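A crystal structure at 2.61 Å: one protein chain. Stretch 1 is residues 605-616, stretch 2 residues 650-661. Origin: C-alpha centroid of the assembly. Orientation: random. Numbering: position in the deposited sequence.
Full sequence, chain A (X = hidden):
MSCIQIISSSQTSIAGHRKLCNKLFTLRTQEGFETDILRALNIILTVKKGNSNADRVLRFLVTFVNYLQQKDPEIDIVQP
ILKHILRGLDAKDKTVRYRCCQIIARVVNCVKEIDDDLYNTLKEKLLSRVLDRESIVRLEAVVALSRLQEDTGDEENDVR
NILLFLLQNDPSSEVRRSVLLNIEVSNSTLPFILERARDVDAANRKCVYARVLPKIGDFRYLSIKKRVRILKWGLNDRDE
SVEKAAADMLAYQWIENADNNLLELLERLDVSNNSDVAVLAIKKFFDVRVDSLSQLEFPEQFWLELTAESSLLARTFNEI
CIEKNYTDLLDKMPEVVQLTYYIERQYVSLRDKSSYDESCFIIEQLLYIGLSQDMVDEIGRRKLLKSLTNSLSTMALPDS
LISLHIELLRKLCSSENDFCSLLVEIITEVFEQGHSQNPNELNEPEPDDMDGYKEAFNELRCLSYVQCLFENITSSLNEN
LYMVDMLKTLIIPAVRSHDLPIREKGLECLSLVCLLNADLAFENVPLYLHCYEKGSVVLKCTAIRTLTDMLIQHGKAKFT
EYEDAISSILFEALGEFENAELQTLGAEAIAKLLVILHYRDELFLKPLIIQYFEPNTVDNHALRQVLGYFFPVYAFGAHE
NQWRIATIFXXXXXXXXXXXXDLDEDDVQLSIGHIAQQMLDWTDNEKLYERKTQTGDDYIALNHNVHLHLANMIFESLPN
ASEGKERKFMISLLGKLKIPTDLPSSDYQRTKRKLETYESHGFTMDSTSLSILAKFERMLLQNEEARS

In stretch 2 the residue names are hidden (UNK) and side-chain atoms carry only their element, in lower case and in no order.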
# COMPACT_ATOMS: atom_id res chain seq x y z
N LEU A 605 -5.41 15.11 -19.60
CA LEU A 605 -6.17 14.03 -18.97
C LEU A 605 -6.17 12.77 -19.82
O LEU A 605 -6.09 11.66 -19.29
CB LEU A 605 -7.61 14.51 -18.72
CG LEU A 605 -8.34 14.16 -17.42
CD1 LEU A 605 -7.43 14.05 -16.21
CD2 LEU A 605 -9.39 15.24 -17.18
N LYS A 606 -6.24 12.92 -21.15
CA LYS A 606 -6.27 11.73 -22.01
C LYS A 606 -4.89 11.09 -22.11
O LYS A 606 -4.78 9.87 -21.87
CB LYS A 606 -6.85 12.10 -23.38
CG LYS A 606 -6.95 10.94 -24.35
CD LYS A 606 -6.76 11.41 -25.78
CE LYS A 606 -6.85 10.26 -26.77
NZ LYS A 606 -6.15 10.55 -28.04
N PRO A 607 -3.82 11.80 -22.46
CA PRO A 607 -2.49 11.17 -22.41
C PRO A 607 -2.15 10.56 -21.06
O PRO A 607 -1.45 9.54 -21.02
CB PRO A 607 -1.55 12.33 -22.75
CG PRO A 607 -2.37 13.24 -23.57
CD PRO A 607 -3.75 13.16 -23.04
N LEU A 608 -2.61 11.15 -19.96
CA LEU A 608 -2.33 10.58 -18.65
C LEU A 608 -2.99 9.21 -18.50
O LEU A 608 -2.35 8.24 -18.08
CB LEU A 608 -2.82 11.52 -17.54
CG LEU A 608 -1.82 12.40 -16.80
CD1 LEU A 608 -2.53 13.04 -15.62
CD2 LEU A 608 -0.61 11.63 -16.31
N ILE A 609 -4.28 9.13 -18.81
CA ILE A 609 -5.01 7.87 -18.64
C ILE A 609 -4.41 6.79 -19.53
O ILE A 609 -4.28 5.63 -19.11
CB ILE A 609 -6.51 8.09 -18.93
CG1 ILE A 609 -7.11 8.99 -17.84
CG2 ILE A 609 -7.26 6.76 -19.01
CD1 ILE A 609 -8.56 9.36 -18.06
N ILE A 610 -4.03 7.14 -20.75
CA ILE A 610 -3.46 6.16 -21.66
C ILE A 610 -2.17 5.60 -21.09
O ILE A 610 -2.01 4.38 -20.94
CB ILE A 610 -3.24 6.77 -23.06
CG1 ILE A 610 -4.59 7.08 -23.71
CG2 ILE A 610 -2.42 5.82 -23.94
CD1 ILE A 610 -4.50 7.72 -25.08
N GLN A 611 -1.22 6.48 -20.76
CA GLN A 611 0.05 6.03 -20.21
C GLN A 611 -0.15 5.24 -18.93
O GLN A 611 0.50 4.21 -18.71
CB GLN A 611 0.95 7.24 -19.95
CG GLN A 611 2.43 6.91 -19.95
CD GLN A 611 2.97 6.73 -21.35
OE1 GLN A 611 2.77 7.58 -22.21
NE2 GLN A 611 3.66 5.62 -21.58
N TYR A 612 -1.06 5.70 -18.06
CA TYR A 612 -1.30 5.01 -16.80
C TYR A 612 -1.71 3.56 -17.01
O TYR A 612 -1.32 2.68 -16.23
CB TYR A 612 -2.37 5.77 -16.01
CG TYR A 612 -2.83 5.07 -14.75
CD1 TYR A 612 -1.97 4.92 -13.67
CD2 TYR A 612 -4.12 4.59 -14.62
CE1 TYR A 612 -2.38 4.29 -12.51
CE2 TYR A 612 -4.54 3.96 -13.47
CZ TYR A 612 -3.66 3.82 -12.42
OH TYR A 612 -4.08 3.19 -11.26
N PHE A 613 -2.49 3.29 -18.05
CA PHE A 613 -2.94 1.94 -18.35
C PHE A 613 -2.13 1.27 -19.45
O PHE A 613 -2.41 0.11 -19.79
CB PHE A 613 -4.42 1.95 -18.75
CG PHE A 613 -5.36 2.23 -17.62
CD1 PHE A 613 -5.46 1.35 -16.55
CD2 PHE A 613 -6.17 3.35 -17.62
CE1 PHE A 613 -6.33 1.60 -15.51
CE2 PHE A 613 -7.04 3.60 -16.58
CZ PHE A 613 -7.12 2.72 -15.52
N GLU A 614 -1.15 1.95 -20.02
CA GLU A 614 -0.44 1.40 -21.16
C GLU A 614 0.45 0.24 -20.73
O GLU A 614 1.06 0.29 -19.66
CB GLU A 614 0.41 2.48 -21.83
CG GLU A 614 1.12 2.01 -23.09
CD GLU A 614 1.59 3.15 -23.96
OE1 GLU A 614 1.84 2.91 -25.16
OE2 GLU A 614 1.70 4.29 -23.45
N PRO A 615 0.54 -0.83 -21.54
CA PRO A 615 1.40 -1.96 -21.14
C PRO A 615 2.88 -1.62 -21.08
O PRO A 615 3.58 -2.17 -20.22
CB PRO A 615 1.10 -3.01 -22.21
CG PRO A 615 0.51 -2.26 -23.35
CD PRO A 615 -0.26 -1.15 -22.73
N ASN A 616 3.38 -0.75 -21.96
CA ASN A 616 4.81 -0.46 -21.96
C ASN A 616 5.26 0.21 -20.67
O ASN A 616 6.47 0.26 -20.41
CB ASN A 616 5.17 0.42 -23.17
CG ASN A 616 4.64 1.83 -23.05
OD1 ASN A 616 4.06 2.22 -22.04
ND2 ASN A 616 4.85 2.62 -24.10
N UNK A 650 -14.10 8.20 -24.05
CA UNK A 650 -14.20 7.31 -25.21
C UNK A 650 -12.91 7.30 -26.01
O UNK A 650 -12.42 6.23 -26.41
c UNK A 650 -15.37 7.74 -26.09
s UNK A 650 -16.99 7.46 -25.35
N UNK A 651 -12.33 8.47 -26.26
CA UNK A 651 -11.12 8.53 -27.07
C UNK A 651 -9.95 7.86 -26.36
O UNK A 651 -9.14 7.18 -26.99
c UNK A 651 -12.00 10.77 -27.85
o UNK A 651 -12.26 10.83 -29.07
c UNK A 651 -10.79 9.98 -27.41
o UNK A 651 -12.71 11.32 -26.98
N UNK A 652 -9.85 8.05 -25.04
CA UNK A 652 -8.81 7.37 -24.28
C UNK A 652 -8.99 5.86 -24.34
O UNK A 652 -8.03 5.11 -24.53
c UNK A 652 -8.81 7.85 -22.83
N UNK A 653 -10.23 5.39 -24.17
CA UNK A 653 -10.48 3.95 -24.14
C UNK A 653 -10.28 3.33 -25.52
O UNK A 653 -9.78 2.21 -25.63
c UNK A 653 -12.22 2.25 -23.22
c UNK A 653 -13.69 2.14 -22.86
c UNK A 653 -11.35 1.79 -22.06
c UNK A 653 -11.89 3.69 -23.63
N UNK A 654 -10.66 4.04 -26.58
CA UNK A 654 -10.43 3.54 -27.93
C UNK A 654 -8.94 3.43 -28.23
O UNK A 654 -8.49 2.45 -28.83
c UNK A 654 -11.12 4.43 -28.95
c UNK A 654 -12.65 4.40 -28.97
c UNK A 654 -13.18 5.38 -30.00
c UNK A 654 -13.17 3.00 -29.26
N UNK A 655 -8.16 4.44 -27.82
CA UNK A 655 -6.72 4.38 -28.03
C UNK A 655 -6.11 3.19 -27.32
O UNK A 655 -5.19 2.55 -27.83
c UNK A 655 -6.08 5.68 -27.55
o UNK A 655 -6.40 6.76 -28.41
N UNK A 656 -6.62 2.87 -26.12
CA UNK A 656 -6.10 1.72 -25.39
C UNK A 656 -6.46 0.41 -26.08
O UNK A 656 -5.67 -0.54 -26.03
c UNK A 656 -6.77 2.91 -21.75
c UNK A 656 -6.62 1.73 -23.96
c UNK A 656 -4.54 2.45 -22.76
c UNK A 656 -5.99 2.79 -23.05
N UNK A 657 -7.62 0.34 -26.72
CA UNK A 657 -7.99 -0.87 -27.44
C UNK A 657 -7.00 -1.17 -28.56
O UNK A 657 -6.55 -2.31 -28.72
c UNK A 657 -11.89 -0.76 -27.69
c UNK A 657 -10.52 -2.53 -26.60
c UNK A 657 -9.41 -0.75 -27.99
c UNK A 657 -10.56 -1.07 -27.03
N UNK A 658 -6.65 -0.15 -29.35
CA UNK A 658 -5.69 -0.36 -30.42
C UNK A 658 -4.34 -0.79 -29.86
O UNK A 658 -3.70 -1.70 -30.40
c UNK A 658 -5.53 0.92 -31.25
c UNK A 658 -6.58 2.35 -33.04
c UNK A 658 -6.82 1.38 -31.90
o UNK A 658 -5.40 2.65 -33.33
o UNK A 658 -7.57 2.82 -33.65
N UNK A 659 -3.89 -0.15 -28.78
CA UNK A 659 -2.62 -0.53 -28.17
C UNK A 659 -2.66 -1.98 -27.70
O UNK A 659 -1.68 -2.72 -27.85
c UNK A 659 -2.30 0.42 -26.99
c UNK A 659 -2.01 2.89 -26.46
c UNK A 659 -1.96 1.81 -27.52
c UNK A 659 -1.15 -0.12 -26.14
N UNK A 660 -3.78 -2.40 -27.14
CA UNK A 660 -3.85 -3.69 -26.46
C UNK A 660 -3.88 -4.86 -27.43
O UNK A 660 -3.33 -5.92 -27.12
c UNK A 660 -4.93 -4.52 -23.15
c UNK A 660 -3.88 -2.11 -22.32
c UNK A 660 -4.20 -2.31 -23.65
c UNK A 660 -4.73 -3.51 -24.09
c UNK A 660 -4.09 -3.12 -21.41
c UNK A 660 -4.62 -4.33 -21.82
o UNK A 660 -3.78 -2.93 -20.08
c UNK A 660 -5.07 -3.73 -25.54
N UNK A 661 -4.52 -4.70 -28.60
CA UNK A 661 -4.54 -5.79 -29.57
C UNK A 661 -3.13 -6.23 -29.94
O UNK A 661 -2.91 -7.41 -30.26
n UNK A 661 -6.32 -2.40 -34.55
n UNK A 661 -6.71 -3.70 -32.70
n UNK A 661 -8.18 -3.73 -34.47
c UNK A 661 -6.75 -5.00 -30.59
c UNK A 661 -7.46 -4.67 -31.90
c UNK A 661 -7.07 -3.28 -33.90
c UNK A 661 -5.29 -5.35 -30.83

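Position 650 carries one carbon and then a sulfur, with nothing beyond it: C650, out of reach of stretch 1. At 651 two carbons end in a pair of oxygens, a short carboxylate, and the contact is with the side chain of K606. This is D651. Its chain end leads away, and what it offers is backbone and CB: CE of K606 lies 3.8 Å from O of D651.

Position 652 has a single carbon, which touches K606, I609 and I610; hence A652. Here the helices come close, with the CA atoms of K606 and A652 5.5 Å apart, and the small methyl leaves room for CG of K606, 3.9 Å from CB of A652, and for CG2 of I609, 4.3 Å from that same CB.

Positions 653 and 654 each bear four carbons forked at the second, the mark of leucine; neither L653 nor L654 touches stretch 1.

At 655 one carbon is followed by one oxygen. CB at 655 packs 3.6 Å from CD1 of I610. This is S655, whose OG spends its hydrogen on its own helix, donating to O of D651 at 3.1 Å; the polar group is satisfied while its CB serves as an apolar surface.

Position 656 again shows four carbons forked at the second, the fork reaching F613 and I610. It is L656: CD1 of L656 lies 3.9 Å from CB of F613, and CD2 of L656 4.2 Å from CG2 of I610.

The same fork at 657 gives L657, out of reach, and at 658 three carbons ending in two oxygens give E658, exposed and likewise uninvolved.

Position 659 has four carbons forked at the first, one arm two carbons long, and they touch I610, E614 and P615. This is I659. CD1 of I659 meets CG2 of I610 at 3.9 Å, and CG2 of I659 meets CD of P615 at 3.7 Å.

At 660 a carbon leads to a six-membered ring bearing an oxygen; the ring reaches P615 and the oxygen the backbone of F613. This is Y660. CE2 of Y660 sits 3.8 Å from CD of P615, while OH of Y660 donates a weak hydrogen bond to O of F613, 3.3 Å long, at the end of that helix.

Position 661, three carbons, a nitrogen, then a carbon with two more nitrogens, is R661, poorly ordered and not in contact.

The rule is a stripe. Positions 652, 655, 656 and 659 form a hole, and I610 is the knob within it, m at chi1 and t at chi2. The helices run roughly alongside at 34°, their axes approaching to 9.3 Å. Packing does most of the work; past the helix, P615 extends the apolar surface, and one weak hydrogen bond accompanies it.

Stretch 2 (650-661) CDALLSLLEIYR
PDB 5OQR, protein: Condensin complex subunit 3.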